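Local structure of AxyAgu115A (Amphibacillus xylanus NBRC 15112, 6NPS) at residues E863-P868 with L941-I946; F692-V697 with N961-V966; A20-E25 with H63-G68. The protein probably acts as a family GH115 alpha-glucuronidase, hydrolysing glucuronic acid side groups from xylan-type hemicellulose. The protein carries 3 engineered substitutions. All blocks are in the same frame, centred on the assembly; numbering follows the deposited sequence.

The three contacts illustrate how backbone, side-chain and water-mediated links are used in different places of one large chain. All are largely buried, but contact 1 lies nearest the centre of the chain, about 21 Å away, and contact 3 farthest, about 40 Å. Contact 1 is antiparallel pairing, broken by one beta bulge, with apolar packing. Contact 2, whose centre is about 19 Å from that of contact 1, involves the tail that follows strand 940-948 and relies on a tyrosine face, carboxylates and water rather than on strand pairing. Contact 3, on the opposite side of the chain's centre, combines both styles: a single parallel bridge gives way to water-mediated links as the two segments spread apart.

Contact 1 (E863-P868 with L941-I946)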
# COMPACT_ATOMS: atom_id res chain seq x y z
N GLU A 863 -17.72 3.57 -23.73
CA GLU A 863 -17.92 2.91 -22.46
C GLU A 863 -19.26 3.35 -21.87
O GLU A 863 -19.54 4.55 -21.79
CB GLU A 863 -16.78 3.24 -21.51
CG GLU A 863 -16.95 2.67 -20.10
CD GLU A 863 -15.73 2.92 -19.22
OE1 GLU A 863 -15.09 4.00 -19.36
OE2 GLU A 863 -15.39 2.03 -18.41
N PHE A 864 -20.08 2.39 -21.49
CA PHE A 864 -21.34 2.66 -20.83
C PHE A 864 -21.17 2.43 -19.34
O PHE A 864 -20.56 1.44 -18.91
CB PHE A 864 -22.44 1.73 -21.34
CG PHE A 864 -22.86 1.98 -22.73
CD1 PHE A 864 -22.54 3.16 -23.38
CD2 PHE A 864 -23.62 1.02 -23.40
CE1 PHE A 864 -22.94 3.37 -24.69
CE2 PHE A 864 -24.04 1.23 -24.71
CZ PHE A 864 -23.69 2.40 -25.36
N TYR A 865 -21.78 3.29 -18.56
CA TYR A 865 -21.98 3.06 -17.13
C TYR A 865 -23.45 2.68 -16.95
O TYR A 865 -24.33 3.48 -17.27
CB TYR A 865 -21.64 4.31 -16.32
CG TYR A 865 -20.14 4.59 -16.21
CD1 TYR A 865 -19.38 4.89 -17.33
CD2 TYR A 865 -19.51 4.57 -14.96
CE1 TYR A 865 -18.00 5.18 -17.23
CE2 TYR A 865 -18.16 4.84 -14.84
CZ TYR A 865 -17.41 5.16 -15.98
OH TYR A 865 -16.06 5.41 -15.85
N LEU A 866 -23.71 1.48 -16.45
CA LEU A 866 -25.06 0.93 -16.36
C LEU A 866 -25.41 0.53 -14.94
O LEU A 866 -24.56 0.04 -14.19
CB LEU A 866 -25.24 -0.31 -17.25
CG LEU A 866 -24.84 -0.17 -18.71
CD1 LEU A 866 -24.76 -1.54 -19.35
CD2 LEU A 866 -25.87 0.72 -19.44
N GLN A 867 -26.68 0.67 -14.59
CA GLN A 867 -27.14 0.02 -13.38
C GLN A 867 -26.88 -1.48 -13.48
O GLN A 867 -27.06 -2.06 -14.56
CB GLN A 867 -28.63 0.30 -13.16
CG GLN A 867 -28.97 0.42 -11.70
CD GLN A 867 -29.32 -0.91 -11.06
OE1 GLN A 867 -29.05 -1.13 -9.88
NE2 GLN A 867 -29.95 -1.79 -11.83
N PRO A 868 -26.43 -2.14 -12.38
CA PRO A 868 -26.09 -3.59 -12.47
C PRO A 868 -27.32 -4.49 -12.38
O PRO A 868 -27.57 -5.22 -11.41
CB PRO A 868 -25.14 -3.79 -11.28
CG PRO A 868 -25.59 -2.81 -10.27
CD PRO A 868 -26.04 -1.57 -11.08
N LEU A 941 -29.18 3.26 -18.33
CA LEU A 941 -27.91 3.84 -18.72
C LEU A 941 -27.72 5.16 -17.98
O LEU A 941 -28.59 6.04 -18.06
CB LEU A 941 -27.87 4.07 -20.24
CG LEU A 941 -26.65 4.78 -20.81
CD1 LEU A 941 -25.36 3.94 -20.74
CD2 LEU A 941 -26.96 5.08 -22.28
N GLU A 942 -26.59 5.30 -17.30
CA GLU A 942 -26.30 6.46 -16.48
C GLU A 942 -25.31 7.42 -17.12
O GLU A 942 -25.50 8.63 -17.00
CB GLU A 942 -25.75 6.04 -15.10
CG GLU A 942 -26.82 5.25 -14.30
CD GLU A 942 -26.35 4.66 -12.95
OE1 GLU A 942 -25.49 5.26 -12.25
OE2 GLU A 942 -26.89 3.58 -12.58
N LYS A 943 -24.27 6.92 -17.77
CA LYS A 943 -23.20 7.78 -18.28
C LYS A 943 -22.56 7.07 -19.46
O LYS A 943 -22.51 5.83 -19.51
CB LYS A 943 -22.15 8.09 -17.17
CG LYS A 943 -21.04 9.09 -17.61
CD LYS A 943 -19.91 9.19 -16.57
CE LYS A 943 -20.36 9.88 -15.34
NZ LYS A 943 -19.19 10.15 -14.49
N ILE A 944 -22.09 7.86 -20.43
CA ILE A 944 -21.33 7.37 -21.57
C ILE A 944 -19.99 8.11 -21.58
O ILE A 944 -19.96 9.34 -21.47
CB ILE A 944 -22.07 7.64 -22.90
CG1 ILE A 944 -23.52 7.14 -22.83
CG2 ILE A 944 -21.29 7.06 -24.06
CD1 ILE A 944 -24.42 7.72 -23.93
N VAL A 945 -18.91 7.37 -21.78
CA VAL A 945 -17.58 7.97 -21.89
C VAL A 945 -16.97 7.52 -23.21
O VAL A 945 -17.04 6.34 -23.55
CB VAL A 945 -16.69 7.56 -20.70
CG1 VAL A 945 -15.31 8.18 -20.86
CG2 VAL A 945 -17.36 7.99 -19.39
N ILE A 946 -16.36 8.46 -23.95
CA ILE A 946 -15.76 8.19 -25.25
C ILE A 946 -14.33 8.72 -25.25
O ILE A 946 -14.09 9.87 -24.87
CB ILE A 946 -16.58 8.82 -26.40
CG1 ILE A 946 -18.06 8.37 -26.36
CG2 ILE A 946 -15.94 8.53 -27.77
CD1 ILE A 946 -19.02 9.25 -27.28
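Four firm backbone hydrogen bonds and a weak fifth join 863-866 to 941-946 as antiparallel neighbours in the beta-rich C-terminal domain of this GH115 protein. Glu863 and Val945 form a hydrogen-bonded pair, with Glu863 N to Val945 O at 2.9 Å and the reciprocal bond equally short. Tyr865 N donates almost straight to Lys943 O (2.8 Å, 170°). Opposite Tyr865 the register slips by one residue in a classic beta bulge: Tyr865 O takes a firm bond from Glu942 N at 2.9 Å and a weak one from Lys943 N, so one carbonyl serves two donors. Glu942 OE1 is held separately by Lys825 N. On one face Leu941, its CG anti to the backbone N (chi1 175°), brings CD1 against both Leu866 CD2 (3.5 Å) and Phe864 CB (3.7 Å), while Ile944 CG2 lies at the edge of the Phe864 ring. An alanine in place of Phe864 would remove the ring that meets Leu941, Ile944 and Ile932, and would probably loosen this buried apolar layer. On the other face Lys943 runs alongside Tyr865 with CD over the ring, its NZ bonded to Leu958 O and Pro960 O, and Val945 CG2 reaches Tyr865 CE1 at 3.6 Å.

Contact 2 (F692-V697 with N961-V966)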
# COMPACT_ATOMS: atom_id res chain seq x y z
N PHE A 692 -9.39 25.20 -18.40
CA PHE A 692 -9.91 26.20 -19.35
C PHE A 692 -10.02 25.64 -20.76
O PHE A 692 -10.40 26.38 -21.66
CB PHE A 692 -9.03 27.47 -19.35
CG PHE A 692 -8.93 28.11 -17.99
CD1 PHE A 692 -9.96 28.92 -17.52
CD2 PHE A 692 -7.85 27.85 -17.16
CE1 PHE A 692 -9.88 29.50 -16.24
CE2 PHE A 692 -7.77 28.41 -15.89
CZ PHE A 692 -8.79 29.23 -15.43
N LEU A 693 -9.73 24.35 -20.95
CA LEU A 693 -10.02 23.69 -22.22
C LEU A 693 -11.53 23.57 -22.47
O LEU A 693 -11.93 23.26 -23.59
CB LEU A 693 -9.34 22.32 -22.25
CG LEU A 693 -7.81 22.35 -22.42
CD1 LEU A 693 -7.23 20.96 -22.46
CD2 LEU A 693 -7.37 23.13 -23.69
N GLU A 694 -12.38 23.83 -21.45
CA GLU A 694 -13.81 24.00 -21.76
C GLU A 694 -14.17 25.47 -21.81
O GLU A 694 -13.90 26.20 -20.84
CB GLU A 694 -14.65 23.28 -20.71
CG GLU A 694 -14.17 21.83 -20.60
CD GLU A 694 -14.98 20.90 -19.67
OE1 GLU A 694 -15.37 21.30 -18.55
OE2 GLU A 694 -15.18 19.74 -20.07
N PRO A 695 -14.79 25.93 -22.90
CA PRO A 695 -14.99 27.37 -23.12
C PRO A 695 -15.81 28.08 -22.05
O PRO A 695 -15.66 29.29 -21.90
CB PRO A 695 -15.74 27.44 -24.46
CG PRO A 695 -15.75 26.08 -25.01
CD PRO A 695 -15.48 25.11 -23.91
N ASP A 696 -16.67 27.39 -21.33
CA ASP A 696 -17.49 28.07 -20.34
C ASP A 696 -16.92 27.99 -18.93
O ASP A 696 -17.60 28.38 -17.98
CB ASP A 696 -18.92 27.51 -20.34
CG ASP A 696 -18.98 26.03 -20.03
OD1 ASP A 696 -17.93 25.34 -19.97
OD2 ASP A 696 -20.12 25.53 -19.86
N VAL A 697 -15.68 27.51 -18.75
CA VAL A 697 -15.09 27.45 -17.43
C VAL A 697 -14.24 28.70 -17.18
O VAL A 697 -13.44 29.12 -18.03
CB VAL A 697 -14.29 26.15 -17.25
CG1 VAL A 697 -13.56 26.15 -15.92
CG2 VAL A 697 -15.27 24.96 -17.32
N ASN A 961 -16.14 13.43 -14.65
CA ASN A 961 -17.34 14.25 -14.62
C ASN A 961 -17.69 14.70 -16.05
O ASN A 961 -16.87 14.63 -16.96
CB ASN A 961 -17.16 15.42 -13.67
CG ASN A 961 -15.95 16.23 -13.99
OD1 ASN A 961 -14.83 15.79 -13.75
ND2 ASN A 961 -16.16 17.43 -14.54
N GLU A 962 -18.94 15.11 -16.25
CA GLU A 962 -19.43 15.42 -17.59
C GLU A 962 -18.58 16.52 -18.24
O GLU A 962 -18.22 17.50 -17.60
CB GLU A 962 -20.89 15.85 -17.52
CG GLU A 962 -21.57 16.14 -18.87
CD GLU A 962 -23.09 16.31 -18.74
OE1 GLU A 962 -23.52 17.13 -17.91
OE2 GLU A 962 -23.86 15.61 -19.45
N THR A 963 -18.29 16.36 -19.53
CA THR A 963 -17.49 17.35 -20.24
C THR A 963 -18.39 18.34 -20.96
O THR A 963 -19.62 18.27 -20.89
CB THR A 963 -16.53 16.66 -21.21
OG1 THR A 963 -17.27 15.74 -22.04
CG2 THR A 963 -15.43 15.88 -20.43
N TYR A 964 -17.79 19.27 -21.68
CA TYR A 964 -18.54 20.41 -22.19
C TYR A 964 -19.49 20.01 -23.33
O TYR A 964 -19.13 19.24 -24.22
CB TYR A 964 -17.56 21.47 -22.69
CG TYR A 964 -18.23 22.62 -23.42
CD1 TYR A 964 -18.79 23.68 -22.70
CD2 TYR A 964 -18.28 22.67 -24.81
CE1 TYR A 964 -19.42 24.76 -23.37
CE2 TYR A 964 -18.91 23.73 -25.46
CZ TYR A 964 -19.46 24.77 -24.73
OH TYR A 964 -20.07 25.83 -25.39
N TYR A 965 -20.70 20.60 -23.32
CA TYR A 965 -21.60 20.53 -24.48
C TYR A 965 -22.19 21.90 -24.74
O TYR A 965 -22.38 22.68 -23.81
CB TYR A 965 -22.78 19.49 -24.29
CG TYR A 965 -23.67 19.73 -23.08
CD1 TYR A 965 -24.87 20.42 -23.19
CD2 TYR A 965 -23.31 19.25 -21.81
CE1 TYR A 965 -25.69 20.67 -22.08
CE2 TYR A 965 -24.12 19.47 -20.69
CZ TYR A 965 -25.32 20.19 -20.83
OH TYR A 965 -26.14 20.43 -19.73
N VAL A 966 -22.51 22.16 -26.01
CA VAL A 966 -23.02 23.45 -26.43
C VAL A 966 -24.37 23.70 -25.78
O VAL A 966 -25.24 22.82 -25.76
CB VAL A 966 -23.11 23.49 -27.96
CG1 VAL A 966 -23.77 24.82 -28.48
CG2 VAL A 966 -21.71 23.31 -28.53
O HOH W 1 -16.86 20.00 -17.04
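The ring of Tyr964 rests against a type I beta turn, Glu694 to Val697, and this packing ties the C-terminal tail to a loop between strands 686-688 and 700-706. Tyr964 has CG anti to its backbone N (chi1 172°), which sends the ring across to the turn. There Pro695 CD sits over the middle of one face in a CH-pi contact, 3.6 Å from the ring centroid, and Pro695 CG continues over the CE2 and CZ side. Asp696 approaches from another direction: its carboxylate stands nearly perpendicular to the ring, with OD2 at the ring edge and in plane, and OD1 3.3 Å from Tyr964 CD1. Glu694, extended beyond CG, slides past Tyr964 in the opposite sense, so that OE2 comes to 3.3 Å from Thr963 CA. Its other oxygen, OE1, accepts a short bond of 2.5 Å from a water that also donates to Glu962 O at 2.9 Å, and so reaches the tail backbone indirectly.

A second shell fixes these groups. The turn is closed by Val697 N bonding to Glu694 O at 3.0 Å, which places Pro695 and Asp696 at its corner. Arg968, the C-terminal residue of the chain, makes salt bridges to both carboxylates, meeting Glu694 OE1 and Asp696 OD2, and would probably favour their ionised forms. The phenol is positioned from its far end, where Tyr964 OH is hydrogen-bonded to Asp778 O. Backbone bonding of Tyr964 with Val788 and of Thr963 with Ser795 holds the tail itself in line. With CG between its backbone N and carbonyl carbon (chi1 60°), Asp696 sets OD1 beside Tyr964 CD1 while OD2 meets Arg968 NE.

Contact 3 (A20-E25 with H63-G68); sequences ALFYQE and HAVLYG
A single parallel beta bridge, Phe22 with Val65, brings strand 20-23 beside strand 64-69, the latter an outermost strand of its own mixed sheet in this chain. Val65 N donates to Leu21 O (2.9 Å, 171°), and Val65 O takes a weak bond from Tyr23 N, so Val65 spans the residues flanking Phe22. Beyond this the segments spread, their directions 34° apart, and water takes over the bridging.

Tyr67 is the side chain that follows this opening. From CB its CG is flanked by both the backbone N and the carbonyl carbon (chi1 71°), which swings the ring toward 20-25. CD1 passes Phe22 CD2 at 4.1 Å. CE1, the next atom, comes to 3.3 Å from Tyr23 O and also lies at the edge of the Phe22 ring. CZ continues past the same carbonyl, and at the tip OH lies beside Gln24 CG. Over one face of the ring sits a water that donates to Tyr23 O and accepts from Tyr67 N at 2.9 Å, standing in for a direct strand bond. The Tyr67 side chain also touches Val32 and Ala36 of helix 30-47.

Nearer the bridge, Val65 CB lies over one face of Phe22 in a CH-pi contact, with Val65 CG1 3.6 Å from Phe22 CE2. Leu66 CD2 packs on Tyr23 CB at 3.5 Å. Where the segments are widest, Glu25 OE2, which is also bonded to Ser73 OG, accepts a hydrogen bond from a second water (2.7 Å to its O), which also donates to Tyr67 O.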
# COMPACT_ATOMS: atom_id res chain seq x y z
N ALA A 20 -71.05 7.65 24.81
CA ALA A 20 -69.85 7.00 24.35
C ALA A 20 -69.67 7.23 22.85
O ALA A 20 -70.63 7.29 22.09
CB ALA A 20 -69.90 5.50 24.65
N LEU A 21 -68.41 7.34 22.44
CA LEU A 21 -68.09 7.63 21.05
C LEU A 21 -68.23 6.39 20.16
O LEU A 21 -68.82 6.47 19.08
CB LEU A 21 -66.67 8.17 20.96
CG LEU A 21 -66.20 8.40 19.53
CD1 LEU A 21 -67.10 9.51 18.88
CD2 LEU A 21 -64.73 8.77 19.54
N PHE A 22 -67.66 5.26 20.58
CA PHE A 22 -67.60 4.05 19.78
C PHE A 22 -68.69 3.08 20.23
O PHE A 22 -68.98 2.97 21.42
CB PHE A 22 -66.25 3.33 19.89
CG PHE A 22 -65.16 3.97 19.09
CD1 PHE A 22 -64.55 5.12 19.53
CD2 PHE A 22 -64.75 3.42 17.87
CE1 PHE A 22 -63.53 5.71 18.81
CE2 PHE A 22 -63.72 4.02 17.13
CZ PHE A 22 -63.13 5.18 17.60
N TYR A 23 -69.26 2.39 19.26
CA TYR A 23 -70.27 1.37 19.52
C TYR A 23 -69.61 0.01 19.39
O TYR A 23 -68.78 -0.20 18.50
CB TYR A 23 -71.41 1.51 18.53
CG TYR A 23 -72.49 0.45 18.70
CD1 TYR A 23 -73.16 0.30 19.90
CD2 TYR A 23 -72.80 -0.42 17.66
CE1 TYR A 23 -74.15 -0.68 20.07
CE2 TYR A 23 -73.81 -1.41 17.82
CZ TYR A 23 -74.46 -1.53 19.02
OH TYR A 23 -75.43 -2.50 19.16
N GLN A 24 -69.94 -0.91 20.29
CA GLN A 24 -69.28 -2.21 20.33
C GLN A 24 -70.32 -3.32 20.18
O GLN A 24 -71.36 -3.30 20.85
CB GLN A 24 -68.51 -2.37 21.64
CG GLN A 24 -67.29 -3.26 21.57
CD GLN A 24 -66.40 -3.11 22.80
OE1 GLN A 24 -66.71 -3.67 23.86
NE2 GLN A 24 -65.31 -2.35 22.68
N GLU A 25 -70.05 -4.28 19.30
CA GLU A 25 -70.98 -5.39 19.09
C GLU A 25 -70.36 -6.69 19.58
O GLU A 25 -69.18 -6.96 19.33
CB GLU A 25 -71.39 -5.53 17.62
CG GLU A 25 -72.31 -4.44 17.11
CD GLU A 25 -72.73 -4.64 15.65
OE1 GLU A 25 -73.94 -4.80 15.38
OE2 GLU A 25 -71.83 -4.63 14.77
N HIS A 63 -72.91 12.17 18.07
CA HIS A 63 -72.07 11.81 16.92
C HIS A 63 -71.24 10.60 17.32
O HIS A 63 -70.49 10.65 18.31
CB HIS A 63 -71.14 12.96 16.50
CG HIS A 63 -71.86 14.19 16.03
ND1 HIS A 63 -71.25 15.19 15.30
CD2 HIS A 63 -73.15 14.58 16.18
CE1 HIS A 63 -72.12 16.15 15.04
NE2 HIS A 63 -73.28 15.81 15.57
N ALA A 64 -71.36 9.52 16.55
CA ALA A 64 -70.85 8.22 16.97
C ALA A 64 -70.07 7.59 15.83
O ALA A 64 -70.26 7.93 14.66
CB ALA A 64 -72.00 7.30 17.43
N VAL A 65 -69.16 6.67 16.18
CA VAL A 65 -68.37 5.92 15.22
C VAL A 65 -68.93 4.49 15.25
O VAL A 65 -68.98 3.87 16.32
CB VAL A 65 -66.87 5.94 15.57
CG1 VAL A 65 -66.11 4.98 14.67
CG2 VAL A 65 -66.28 7.39 15.47
N LEU A 66 -69.40 4.01 14.10
CA LEU A 66 -70.04 2.70 13.99
C LEU A 66 -69.22 1.87 13.01
O LEU A 66 -69.17 2.20 11.82
CB LEU A 66 -71.49 2.83 13.53
CG LEU A 66 -72.41 3.78 14.31
CD1 LEU A 66 -73.81 3.88 13.68
CD2 LEU A 66 -72.54 3.33 15.75
N TYR A 67 -68.56 0.82 13.51
CA TYR A 67 -67.67 0.02 12.69
C TYR A 67 -68.09 -1.45 12.74
O TYR A 67 -68.79 -1.90 13.64
CB TYR A 67 -66.23 0.16 13.16
CG TYR A 67 -65.95 -0.51 14.50
CD1 TYR A 67 -66.10 0.19 15.69
CD2 TYR A 67 -65.55 -1.86 14.56
CE1 TYR A 67 -65.87 -0.41 16.91
CE2 TYR A 67 -65.32 -2.48 15.77
CZ TYR A 67 -65.47 -1.75 16.94
OH TYR A 67 -65.23 -2.35 18.15
N GLY A 68 -67.65 -2.21 11.74
CA GLY A 68 -68.03 -3.60 11.68
C GLY A 68 -67.52 -4.25 10.42
O GLY A 68 -67.04 -3.58 9.50
O HOH W 2 -69.62 -0.50 15.85
O HOH W 3 -69.18 -4.35 14.73